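D-mandelate dehydrogenase (Rhodotorula graminis, PDB 2W2K) probably catalyses the NAD(P)-dependent interconversion of D-mandelate and its 2-keto acid, as a member of the D-isomer specific 2-hydroxyacid dehydrogenase family. Local coordinates at residues Asn108-Leu120 with Ile305-Leu319. Residues are numbered along the deposited sequence; the frame is centred on the assembly and turned at random.
Sequences NSRGAGDTATSDL and IGGVAIETFHEFERL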
loop_
_atom_site.group_PDB
_atom_site.type_symbol
_atom_site.label_atom_id
_atom_site.label_comp_id
_atom_site.label_asym_id
_atom_site.label_seq_id
_atom_site.Cartn_x
_atom_site.Cartn_y
_atom_site.Cartn_z
ATOM N N ASN B 108 22.357 -18.173 -8.589
ATOM C CA ASN B 108 20.961 -17.899 -8.218
ATOM C C ASN B 108 20.310 -16.980 -9.285
ATOM O O ASN B 108 20.819 -16.875 -10.409
ATOM C CB ASN B 108 20.859 -17.313 -6.798
ATOM C CG ASN B 108 21.639 -15.996 -6.629
ATOM O OD1 ASN B 108 21.982 -15.326 -7.596
ATOM N ND2 ASN B 108 21.883 -15.608 -5.361
ATOM N N SER B 109 19.184 -16.356 -8.946
ATOM C CA SER B 109 18.491 -15.430 -9.843
ATOM C C SER B 109 18.372 -14.056 -9.147
ATOM O O SER B 109 17.324 -13.412 -9.195
ATOM C CB SER B 109 17.115 -16.017 -10.285
ATOM O OG SER B 109 17.280 -17.271 -10.977
ATOM N N ARG B 110 19.468 -13.623 -8.507
ATOM C CA ARG B 110 19.559 -12.286 -7.866
ATOM C C ARG B 110 19.051 -11.125 -8.754
ATOM O O ARG B 110 19.451 -10.980 -9.944
ATOM C CB ARG B 110 21.006 -12.018 -7.373
ATOM C CG ARG B 110 21.246 -10.613 -6.789
ATOM C CD ARG B 110 22.741 -10.337 -6.472
ATOM N NE ARG B 110 23.635 -10.626 -7.597
ATOM C CZ ARG B 110 23.826 -9.837 -8.657
ATOM N NH1 ARG B 110 23.180 -8.676 -8.783
ATOM N NH2 ARG B 110 24.645 -10.226 -9.620
ATOM N N GLY B 111 18.180 -10.298 -8.162
ATOM C CA GLY B 111 17.625 -9.116 -8.819
ATOM C C GLY B 111 16.243 -9.300 -9.412
ATOM O O GLY B 111 15.533 -8.319 -9.612
ATOM N N ALA B 112 15.855 -10.550 -9.727
ATOM C CA ALA B 112 14.572 -10.805 -10.445
ATOM C C ALA B 112 13.343 -10.269 -9.713
ATOM O O ALA B 112 12.392 -9.812 -10.352
ATOM C CB ALA B 112 14.374 -12.323 -10.743
ATOM N N GLY B 113 13.350 -10.382 -8.384
ATOM C CA GLY B 113 12.208 -9.949 -7.545
ATOM C C GLY B 113 12.358 -8.586 -6.855
ATOM O O GLY B 113 11.627 -8.310 -5.896
ATOM N N ASP B 114 13.292 -7.732 -7.307
ATOM C CA ASP B 114 13.505 -6.398 -6.644
ATOM C C ASP B 114 12.242 -5.513 -6.660
ATOM O O ASP B 114 11.890 -4.894 -5.647
ATOM C CB ASP B 114 14.672 -5.601 -7.270
ATOM C CG ASP B 114 16.076 -6.173 -6.934
ATOM O OD1 ASP B 114 16.189 -7.198 -6.236
ATOM O OD2 ASP B 114 17.088 -5.584 -7.409
ATOM N N THR B 115 11.547 -5.459 -7.796
ATOM C CA THR B 115 10.332 -4.621 -7.894
ATOM C C THR B 115 9.212 -5.177 -6.981
ATOM O O THR B 115 8.606 -4.424 -6.195
ATOM C CB THR B 115 9.850 -4.498 -9.370
ATOM O OG1 THR B 115 10.831 -3.743 -10.122
ATOM C CG2 THR B 115 8.443 -3.804 -9.464
ATOM N N ALA B 116 8.946 -6.485 -7.089
ATOM C CA ALA B 116 7.880 -7.118 -6.286
ATOM C C ALA B 116 8.122 -6.990 -4.762
ATOM O O ALA B 116 7.218 -6.584 -4.036
ATOM C CB ALA B 116 7.632 -8.588 -6.710
ATOM N N THR B 117 9.338 -7.292 -4.288
ATOM C CA THR B 117 9.608 -7.304 -2.838
ATOM C C THR B 117 9.552 -5.879 -2.263
ATOM O O THR B 117 8.983 -5.666 -1.165
ATOM C CB THR B 117 10.957 -7.990 -2.486
ATOM O OG1 THR B 117 11.013 -9.275 -3.117
ATOM C CG2 THR B 117 11.103 -8.193 -0.947
ATOM N N SER B 118 10.118 -4.909 -2.994
ATOM C CA SER B 118 10.050 -3.484 -2.540
ATOM C C SER B 118 8.610 -2.907 -2.508
ATOM O O SER B 118 8.268 -2.140 -1.582
ATOM C CB SER B 118 11.016 -2.565 -3.318
ATOM O OG SER B 118 10.702 -2.490 -4.719
ATOM N N ASP B 119 7.788 -3.250 -3.514
ATOM C CA ASP B 119 6.353 -2.861 -3.525
ATOM C C ASP B 119 5.591 -3.465 -2.330
ATOM O O ASP B 119 4.739 -2.787 -1.721
ATOM C CB ASP B 119 5.671 -3.336 -4.825
ATOM C CG ASP B 119 5.934 -2.416 -6.033
ATOM O OD1 ASP B 119 6.512 -1.312 -5.855
ATOM O OD2 ASP B 119 5.553 -2.812 -7.175
ATOM N N LEU B 120 5.855 -4.746 -2.008
ATOM C CA LEU B 120 5.162 -5.414 -0.865
ATOM C C LEU B 120 5.597 -4.786 0.469
ATOM O O LEU B 120 4.765 -4.603 1.372
ATOM C CB LEU B 120 5.371 -6.962 -0.869
ATOM C CG LEU B 120 4.473 -7.902 -0.008
ATOM C CD1 LEU B 120 4.927 -8.015 1.458
ATOM C CD2 LEU B 120 2.947 -7.581 -0.075
ATOM N N ILE B 305 4.461 -13.480 0.432
ATOM C CA ILE B 305 4.211 -13.076 -0.962
ATOM C C ILE B 305 5.182 -12.023 -1.543
ATOM O O ILE B 305 5.016 -11.616 -2.690
ATOM C CB ILE B 305 2.700 -12.692 -1.263
ATOM C CG1 ILE B 305 2.193 -11.559 -0.341
ATOM C CG2 ILE B 305 1.789 -13.955 -1.220
ATOM C CD1 ILE B 305 0.858 -10.928 -0.802
ATOM N N GLY B 306 6.189 -11.601 -0.775
ATOM C CA GLY B 306 7.113 -10.530 -1.247
ATOM C C GLY B 306 7.481 -10.574 -2.738
ATOM O O GLY B 306 7.242 -9.608 -3.500
ATOM N N GLY B 307 8.056 -11.694 -3.164
ATOM C CA GLY B 307 8.508 -11.845 -4.554
ATOM C C GLY B 307 7.498 -12.463 -5.521
ATOM O O GLY B 307 7.823 -12.713 -6.692
ATOM N N VAL B 308 6.285 -12.706 -5.034
ATOM C CA VAL B 308 5.260 -13.473 -5.785
ATOM C C VAL B 308 4.498 -12.565 -6.768
ATOM O O VAL B 308 3.500 -11.906 -6.405
ATOM C CB VAL B 308 4.307 -14.261 -4.806
ATOM C CG1 VAL B 308 3.140 -14.981 -5.553
ATOM C CG2 VAL B 308 5.092 -15.264 -3.947
ATOM N N ALA B 309 5.000 -12.519 -8.014
ATOM C CA ALA B 309 4.401 -11.729 -9.112
ATOM C C ALA B 309 4.824 -12.402 -10.410
ATOM O O ALA B 309 5.957 -12.892 -10.504
ATOM C CB ALA B 309 4.892 -10.268 -9.083
ATOM N N ILE B 310 3.927 -12.469 -11.392
ATOM C CA ILE B 310 4.252 -13.135 -12.684
ATOM C C ILE B 310 5.544 -12.607 -13.388
ATOM O O ILE B 310 6.296 -13.399 -13.966
ATOM C CB ILE B 310 3.003 -13.211 -13.608
ATOM C CG1 ILE B 310 1.996 -14.219 -13.038
ATOM C CG2 ILE B 310 3.377 -13.572 -15.053
ATOM C CD1 ILE B 310 0.590 -14.038 -13.595
ATOM N N GLU B 311 5.813 -11.302 -13.298
ATOM C CA GLU B 311 7.062 -10.693 -13.837
ATOM C C GLU B 311 8.344 -11.219 -13.174
ATOM O O GLU B 311 9.395 -11.372 -13.838
ATOM C CB GLU B 311 7.024 -9.133 -13.792
ATOM C CG GLU B 311 5.948 -8.483 -14.724
ATOM C CD GLU B 311 4.500 -8.558 -14.202
ATOM O OE1 GLU B 311 4.250 -8.879 -13.014
ATOM O OE2 GLU B 311 3.578 -8.304 -15.007
ATOM N N THR B 312 8.275 -11.491 -11.870
ATOM C CA THR B 312 9.395 -12.177 -11.171
ATOM C C THR B 312 9.665 -13.548 -11.819
ATOM O O THR B 312 10.818 -13.900 -12.102
ATOM C CB THR B 312 9.105 -12.366 -9.658
ATOM O OG1 THR B 312 8.769 -11.093 -9.061
ATOM C CG2 THR B 312 10.335 -12.948 -8.951
ATOM N N PHE B 313 8.596 -14.307 -12.061
ATOM C CA PHE B 313 8.715 -15.689 -12.564
ATOM C C PHE B 313 9.254 -15.708 -14.008
ATOM O O PHE B 313 10.050 -16.599 -14.365
ATOM C CB PHE B 313 7.355 -16.437 -12.483
ATOM C CG PHE B 313 6.714 -16.458 -11.109
ATOM C CD1 PHE B 313 7.479 -16.436 -9.940
ATOM C CD2 PHE B 313 5.318 -16.543 -10.987
ATOM C CE1 PHE B 313 6.857 -16.465 -8.670
ATOM C CE2 PHE B 313 4.693 -16.572 -9.721
ATOM C CZ PHE B 313 5.466 -16.540 -8.571
ATOM N N HIS B 314 8.835 -14.742 -14.837
ATOM C CA HIS B 314 9.414 -14.560 -16.198
ATOM C C HIS B 314 10.946 -14.402 -16.103
ATOM O O HIS B 314 11.715 -15.027 -16.868
ATOM C CB HIS B 314 8.829 -13.313 -16.889
ATOM C CG HIS B 314 7.522 -13.539 -17.599
ATOM N ND1 HIS B 314 6.429 -14.139 -17.006
ATOM C CD2 HIS B 314 7.137 -13.231 -18.863
ATOM C CE1 HIS B 314 5.432 -14.200 -17.877
ATOM N NE2 HIS B 314 5.834 -13.649 -19.008
ATOM N N GLU B 315 11.398 -13.554 -15.174
ATOM C CA GLU B 315 12.835 -13.326 -15.014
ATOM C C GLU B 315 13.601 -14.538 -14.410
ATOM O O GLU B 315 14.763 -14.781 -14.805
ATOM C CB GLU B 315 13.115 -11.976 -14.313
ATOM C CG GLU B 315 14.591 -11.550 -14.275
ATOM C CD GLU B 315 15.154 -10.974 -15.603
ATOM O OE1 GLU B 315 14.472 -10.986 -16.669
ATOM O OE2 GLU B 315 16.324 -10.514 -15.550
ATOM N N PHE B 316 12.978 -15.298 -13.491
ATOM C CA PHE B 316 13.560 -16.588 -13.006
ATOM C C PHE B 316 13.831 -17.544 -14.200
ATOM O O PHE B 316 14.923 -18.120 -14.316
ATOM C CB PHE B 316 12.654 -17.345 -11.974
ATOM C CG PHE B 316 12.573 -16.719 -10.594
ATOM C CD1 PHE B 316 13.504 -15.764 -10.143
ATOM C CD2 PHE B 316 11.554 -17.114 -9.725
ATOM C CE1 PHE B 316 13.380 -15.193 -8.825
ATOM C CE2 PHE B 316 11.431 -16.568 -8.430
ATOM C CZ PHE B 316 12.362 -15.608 -7.984
ATOM N N GLU B 317 12.825 -17.743 -15.062
ATOM C CA GLU B 317 12.979 -18.598 -16.263
ATOM C C GLU B 317 14.045 -18.065 -17.230
ATOM O O GLU B 317 14.883 -18.847 -17.707
ATOM C CB GLU B 317 11.610 -18.796 -16.968
ATOM C CG GLU B 317 10.636 -19.624 -16.093
ATOM C CD GLU B 317 9.374 -20.133 -16.813
ATOM O OE1 GLU B 317 9.167 -19.825 -18.013
ATOM O OE2 GLU B 317 8.584 -20.850 -16.135
ATOM N N ARG B 318 14.041 -16.750 -17.512
ATOM C CA ARG B 318 15.078 -16.160 -18.408
ATOM C C ARG B 318 16.509 -16.308 -17.848
ATOM O O ARG B 318 17.420 -16.710 -18.581
ATOM C CB ARG B 318 14.799 -14.667 -18.727
ATOM C CG ARG B 318 15.763 -14.070 -19.831
ATOM C CD ARG B 318 15.601 -12.533 -19.964
ATOM N NE ARG B 318 16.240 -11.808 -18.856
ATOM C CZ ARG B 318 17.539 -11.492 -18.793
ATOM N NH1 ARG B 318 18.386 -11.835 -19.772
ATOM N NH2 ARG B 318 18.004 -10.826 -17.747
ATOM N N LEU B 319 16.714 -15.993 -16.559
ATOM C CA LEU B 319 18.066 -16.063 -15.959
ATOM C C LEU B 319 18.612 -17.505 -15.893
ATOM O O LEU B 319 19.767 -17.757 -16.278
ATOM C CB LEU B 319 18.097 -15.380 -14.564
ATOM C CG LEU B 319 18.084 -13.831 -14.558
ATOM C CD1 LEU B 319 17.893 -13.342 -13.107
ATOM C CD2 LEU B 319 19.374 -13.260 -15.168
HETATM O O HOH W 1 9.642 -8.371 -9.439
#
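A112 and S109 set their CB atoms obliquely against the CD1-CE1 rim of the F316 ring, A112 from the T312 side of its plane and S109 from the other. A112 CB sits 3.6 Å from F316 CE1, and S109 CB is equally close to F316 CD1. T312 CG2 lies 3.5 Å above the ring, toward its rim, and also reaches G113 CA at 3.8 Å. E315 CG, anti to the backbone N (chi1 -172°), runs against A112 CB, and the bend at chi2 helps bring the carboxylate to R318, whose NE and NH2 grip it side-on. L319 adds CD1 beside S109 CA, while S109 OG turns to the carbonyl of A86.

In the middle, one water takes the N-H of A116 (3.1 Å), donates to A112 O and bonds T312 OG1 at 2.9 Å. Beside it A116 CB touches T312 OG1 and A309 CB. Farther along, G306 lets the backbones come close, its CA 4.4 Å from T117 CA. The carbonyl oxygens of G306 and A116 approach as two acceptors, each taking a hydrogen bond from a basic side chain of the neighbouring subunit. L120 lays CG over G306 CA and crosses I305 at about a right angle, L120 CD2 against I305 CD1.

D281, of the NAD(+) site, accepts from the backbone N of I305 and of G306. Helices 114-130 and 310-330 thus start close together and run apart, each packed on the loop leading into the other: the interdomain crossovers of the two-domain D-2-hydroxyacid dehydrogenase fold, with G307 at the NAD(+) site of the Rossmann-type domain.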